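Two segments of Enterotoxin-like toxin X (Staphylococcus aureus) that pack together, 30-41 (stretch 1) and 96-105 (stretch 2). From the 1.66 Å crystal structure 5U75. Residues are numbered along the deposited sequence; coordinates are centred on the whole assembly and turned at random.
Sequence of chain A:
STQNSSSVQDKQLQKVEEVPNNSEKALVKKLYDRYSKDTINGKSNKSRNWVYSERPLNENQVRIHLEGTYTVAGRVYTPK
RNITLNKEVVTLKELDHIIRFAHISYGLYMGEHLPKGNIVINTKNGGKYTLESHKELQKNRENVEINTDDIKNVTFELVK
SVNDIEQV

Stretch 1 (30-41) KLYDRYSKDTIN
Stretch 2, residues 96-105: DHIIRFAHIS

Stretch 1 enters in a helix that begins earlier in the chain, then passes through a loop into a short strand at 39-40. Stretch 2 is largely helical, and its helix begins earlier in the chain. The two helix axes approach to 9.9 Å, and their N-to-C directions differ by 114°. The nearest CA atoms are those of Tyr-35 and Phe-101, 5.4 Å apart. The contact buries 676 Å², both sides summed.

Helix phi/psi values lie near -60/-45 in both stretches. Tyr-35 (-88/-9) and Ser-36 (-83/-8) depart from this, and Lys-37 (-70/134) turns the chain toward the extended Thr-39 and Ile-40. Ser-36 N still bonds to Tyr-32 O at 2.9 Å, and Ser-36 OG (chi1 p) bonds to the same Tyr-32 O at 2.6 Å.

Asp-96 has chi1 t. Its OD2 accepts a hydrogen bond from Tyr-35 OH at 2.7 Å. Its OD1 forms a salt bridge with Arg-100 NE at 2.7 Å and also accepts from Arg-100 NH2 at 2.9 Å. Arg-34, extended with chi1 to chi3 all t, places NH1 4.3 Å from Asp-96 OD2. That oxygen is well out of the guanidinium plane, so only the charges are near. Water 1 links the pair, accepting from Arg-34 NH1 at 2.9 Å and donating to Asp-96 OD2 at 2.8 Å.

His-97 (chi1 t, chi2 83°) uses both ring nitrogens. NE2 donates to Lys-37 O at 2.7 Å, with an N-H...O angle of 156°, which ties the loop to the helix. ND1 lies 2.9 Å from water 2, which accepts from Arg-34 NE at 2.8 Å. Between the nitrogens, CE1 is 3.3 Å from Arg-34 O. Ile-40, with chi1 and chi2 t, covers one face of the imidazole, its CB 4.2 Å from the ring centroid. Ile-40 CD1 reaches His-97 CB at 3.5 Å. The Tyr-35 and His-97 rings are inclined by 30° but slid apart, with centroids 6.0 Å apart, so they barely overlap.

Ile-98 and Ile-99 make no contact here.

Arg-100 points toward stretch 1, with chi1 m and chi2 and chi3 near -155°. Its CD sits over one face of the Tyr-35 ring (chi1 m, chi2 -70°), 3.5 Å from the centroid. Tyr-35 OH in turn lies over the guanidinium, 3.4 Å from Arg-100 CZ.

Phe-101 has chi1 t. Its CA makes a CA-H...O contact with Tyr-35 O at 3.5 Å. The ring edge meets Ser-36 O, 3.3 Å from Phe-101 CE2. The same CE2 is 3.6 Å from Asp-38 CA.

Ala-102 points away, and His-103 is out of reach.

Ile-104 (chi1 m, chi2 t) points toward stretch 1. Its CD1 lies 3.6 Å from Tyr-35 CB and 3.5 Å from Ser-36 N. Its CG2 is 3.7 Å from Tyr-32 CE1, where chi1 t carries the Tyr-32 ring closer.

Ser-105 makes no contact.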

# COMPACT_ATOMS: atom_id res chain seq x y z
N LYS A 30 0.71 10.87 11.37
CA LYS A 30 0.03 9.71 11.95
C LYS A 30 -0.02 8.54 10.95
O LYS A 30 0.26 7.38 11.30
CB LYS A 30 -1.38 10.05 12.43
N LEU A 31 -0.36 8.85 9.70
CA LEU A 31 -0.35 7.84 8.64
C LEU A 31 1.06 7.36 8.37
O LEU A 31 1.29 6.15 8.28
CB LEU A 31 -0.99 8.38 7.37
CG LEU A 31 -2.50 8.56 7.48
CD1 LEU A 31 -3.04 9.51 6.41
CD2 LEU A 31 -3.22 7.23 7.38
N TYR A 32 2.01 8.29 8.28
CA TYR A 32 3.39 7.91 8.06
C TYR A 32 3.90 7.01 9.20
O TYR A 32 4.56 6.01 8.95
CB TYR A 32 4.31 9.12 7.89
CG TYR A 32 5.74 8.72 7.68
CD1 TYR A 32 6.21 8.37 6.41
CD2 TYR A 32 6.63 8.63 8.75
CE1 TYR A 32 7.51 7.96 6.21
CE2 TYR A 32 7.94 8.22 8.56
CZ TYR A 32 8.38 7.89 7.29
OH TYR A 32 9.67 7.49 7.10
N ASP A 33 3.61 7.38 10.44
CA ASP A 33 4.15 6.63 11.58
C ASP A 33 3.58 5.22 11.67
O ASP A 33 4.30 4.30 12.01
CB ASP A 33 3.91 7.37 12.90
CG ASP A 33 4.80 8.59 13.05
OD1 ASP A 33 5.87 8.68 12.42
OD2 ASP A 33 4.41 9.46 13.84
N ARG A 34 2.30 5.08 11.36
CA ARG A 34 1.67 3.77 11.31
C ARG A 34 2.23 2.92 10.19
O ARG A 34 2.69 1.80 10.41
CB ARG A 34 0.16 3.92 11.13
CG ARG A 34 -0.53 2.58 10.90
CD ARG A 34 -2.02 2.65 10.98
NE ARG A 34 -2.62 1.36 10.59
CZ ARG A 34 -3.87 0.99 10.85
NH1 ARG A 34 -4.30 -0.20 10.47
NH2 ARG A 34 -4.69 1.80 11.52
N TYR A 35 2.18 3.44 8.97
CA TYR A 35 2.42 2.62 7.79
C TYR A 35 3.88 2.49 7.35
O TYR A 35 4.19 1.68 6.46
CB TYR A 35 1.53 3.13 6.65
CG TYR A 35 0.07 2.83 6.84
CD1 TYR A 35 -0.40 1.53 6.75
CD2 TYR A 35 -0.86 3.84 7.11
CE1 TYR A 35 -1.74 1.23 6.89
CE2 TYR A 35 -2.23 3.55 7.25
CZ TYR A 35 -2.67 2.24 7.14
OH TYR A 35 -4.01 1.92 7.26
N SER A 36 4.80 3.27 7.95
CA SER A 36 6.22 3.19 7.63
C SER A 36 6.95 2.08 8.39
O SER A 36 8.11 1.82 8.10
CB SER A 36 6.94 4.53 7.91
OG SER A 36 6.83 4.89 9.27
N LYS A 37 6.28 1.45 9.34
CA LYS A 37 6.90 0.38 10.13
C LYS A 37 7.10 -0.83 9.24
O LYS A 37 6.19 -1.22 8.51
CB LYS A 37 6.03 0.03 11.33
CG LYS A 37 5.91 1.18 12.30
CD LYS A 37 5.38 0.73 13.64
CE LYS A 37 5.46 1.86 14.65
NZ LYS A 37 4.80 1.43 15.91
N ASP A 38 8.28 -1.43 9.32
CA ASP A 38 8.65 -2.53 8.45
C ASP A 38 8.31 -3.92 9.04
O ASP A 38 8.80 -4.93 8.55
CB ASP A 38 10.10 -2.41 8.02
CG ASP A 38 11.07 -2.74 9.11
OD1 ASP A 38 10.68 -2.79 10.30
OD2 ASP A 38 12.23 -2.98 8.76
N THR A 39 7.49 -3.94 10.07
CA THR A 39 6.92 -5.16 10.57
C THR A 39 5.45 -4.98 10.86
O THR A 39 4.97 -3.85 11.10
CB THR A 39 7.61 -5.60 11.89
OG1 THR A 39 7.34 -4.63 12.90
CG2 THR A 39 9.11 -5.69 11.70
N ILE A 40 4.73 -6.10 10.81
CA ILE A 40 3.38 -6.17 11.34
C ILE A 40 3.06 -7.63 11.68
O ILE A 40 3.32 -8.52 10.87
CB ILE A 40 2.34 -5.57 10.36
CG1 ILE A 40 0.96 -5.53 11.03
CG2 ILE A 40 2.30 -6.34 9.04
CD1 ILE A 40 0.00 -4.57 10.39
N ASN A 41 2.53 -7.87 12.88
CA ASN A 41 2.10 -9.23 13.31
C ASN A 41 3.12 -10.35 13.05
O ASN A 41 2.74 -11.44 12.63
CB ASN A 41 0.79 -9.62 12.61
CG ASN A 41 -0.37 -8.73 12.99
OD1 ASN A 41 -0.34 -8.04 14.01
ND2 ASN A 41 -1.41 -8.77 12.18
N ASP A 96 -3.32 -4.32 3.87
CA ASP A 96 -3.35 -2.83 3.91
C ASP A 96 -2.01 -2.24 4.38
O ASP A 96 -1.45 -1.34 3.76
CB ASP A 96 -4.52 -2.37 4.80
CG ASP A 96 -4.53 -0.88 5.03
OD1 ASP A 96 -4.80 -0.09 4.09
OD2 ASP A 96 -4.24 -0.50 6.18
N HIS A 97 -1.46 -2.80 5.45
CA HIS A 97 -0.19 -2.33 5.96
C HIS A 97 0.94 -2.43 4.96
O HIS A 97 1.63 -1.46 4.68
CB HIS A 97 0.24 -3.06 7.25
CG HIS A 97 1.51 -2.51 7.80
ND1 HIS A 97 1.54 -1.40 8.60
CD2 HIS A 97 2.80 -2.83 7.54
CE1 HIS A 97 2.79 -1.08 8.87
NE2 HIS A 97 3.58 -1.93 8.23
N ILE A 98 1.12 -3.64 4.44
CA ILE A 98 2.23 -3.91 3.53
C ILE A 98 2.10 -3.10 2.24
O ILE A 98 3.08 -2.55 1.75
CB ILE A 98 2.34 -5.43 3.23
CG1 ILE A 98 2.66 -6.19 4.53
CG2 ILE A 98 3.38 -5.70 2.15
CD1 ILE A 98 2.52 -7.69 4.43
N ILE A 99 0.88 -3.00 1.72
CA ILE A 99 0.64 -2.19 0.54
C ILE A 99 1.00 -0.73 0.78
O ILE A 99 1.71 -0.15 -0.03
CB ILE A 99 -0.81 -2.33 0.03
CG1 ILE A 99 -0.99 -3.72 -0.57
CG2 ILE A 99 -1.14 -1.25 -1.00
CD1 ILE A 99 -2.44 -4.10 -0.77
N ARG A 100 0.53 -0.14 1.87
CA ARG A 100 0.84 1.27 2.11
C ARG A 100 2.32 1.49 2.39
O ARG A 100 2.88 2.50 1.97
CB ARG A 100 -0.04 1.86 3.22
CG ARG A 100 -1.51 1.77 2.91
CD ARG A 100 -2.33 2.82 3.62
NE ARG A 100 -3.70 2.40 3.79
CZ ARG A 100 -4.73 3.17 4.15
NH1 ARG A 100 -4.58 4.48 4.32
NH2 ARG A 100 -5.92 2.61 4.30
N PHE A 101 2.98 0.52 3.04
CA PHE A 101 4.43 0.55 3.19
C PHE A 101 5.15 0.69 1.83
O PHE A 101 6.06 1.52 1.68
CB PHE A 101 4.92 -0.70 3.93
CG PHE A 101 6.39 -0.73 4.16
CD1 PHE A 101 7.27 -1.23 3.19
CD2 PHE A 101 6.93 -0.28 5.37
CE1 PHE A 101 8.64 -1.27 3.41
CE2 PHE A 101 8.30 -0.33 5.60
CZ PHE A 101 9.16 -0.82 4.62
N ALA A 102 4.71 -0.09 0.85
CA ALA A 102 5.25 -0.02 -0.52
C ALA A 102 5.02 1.36 -1.16
O ALA A 102 5.90 1.88 -1.86
CB ALA A 102 4.65 -1.11 -1.37
N HIS A 103 3.87 1.96 -0.89
CA HIS A 103 3.62 3.35 -1.34
C HIS A 103 4.52 4.38 -0.68
O HIS A 103 5.07 5.27 -1.36
CB HIS A 103 2.15 3.74 -1.16
CG HIS A 103 1.23 3.07 -2.12
ND1 HIS A 103 0.74 3.70 -3.25
CD2 HIS A 103 0.72 1.82 -2.15
CE1 HIS A 103 -0.04 2.88 -3.91
NE2 HIS A 103 -0.07 1.72 -3.27
N ILE A 104 4.70 4.26 0.63
CA ILE A 104 5.63 5.11 1.36
C ILE A 104 7.03 5.06 0.73
O ILE A 104 7.72 6.11 0.67
CB ILE A 104 5.65 4.81 2.89
CG1 ILE A 104 4.35 5.29 3.52
CG2 ILE A 104 6.87 5.45 3.57
CD1 ILE A 104 4.14 4.88 4.96
N SER A 105 7.44 3.89 0.22
CA SER A 105 8.77 3.75 -0.43
C SER A 105 8.97 4.58 -1.71
O SER A 105 10.11 4.70 -2.16
CB SER A 105 9.10 2.27 -0.74
OG SER A 105 8.41 1.80 -1.89
O HOH W 1 -3.13 -1.84 8.33
O HOH W 2 -1.03 -0.79 9.69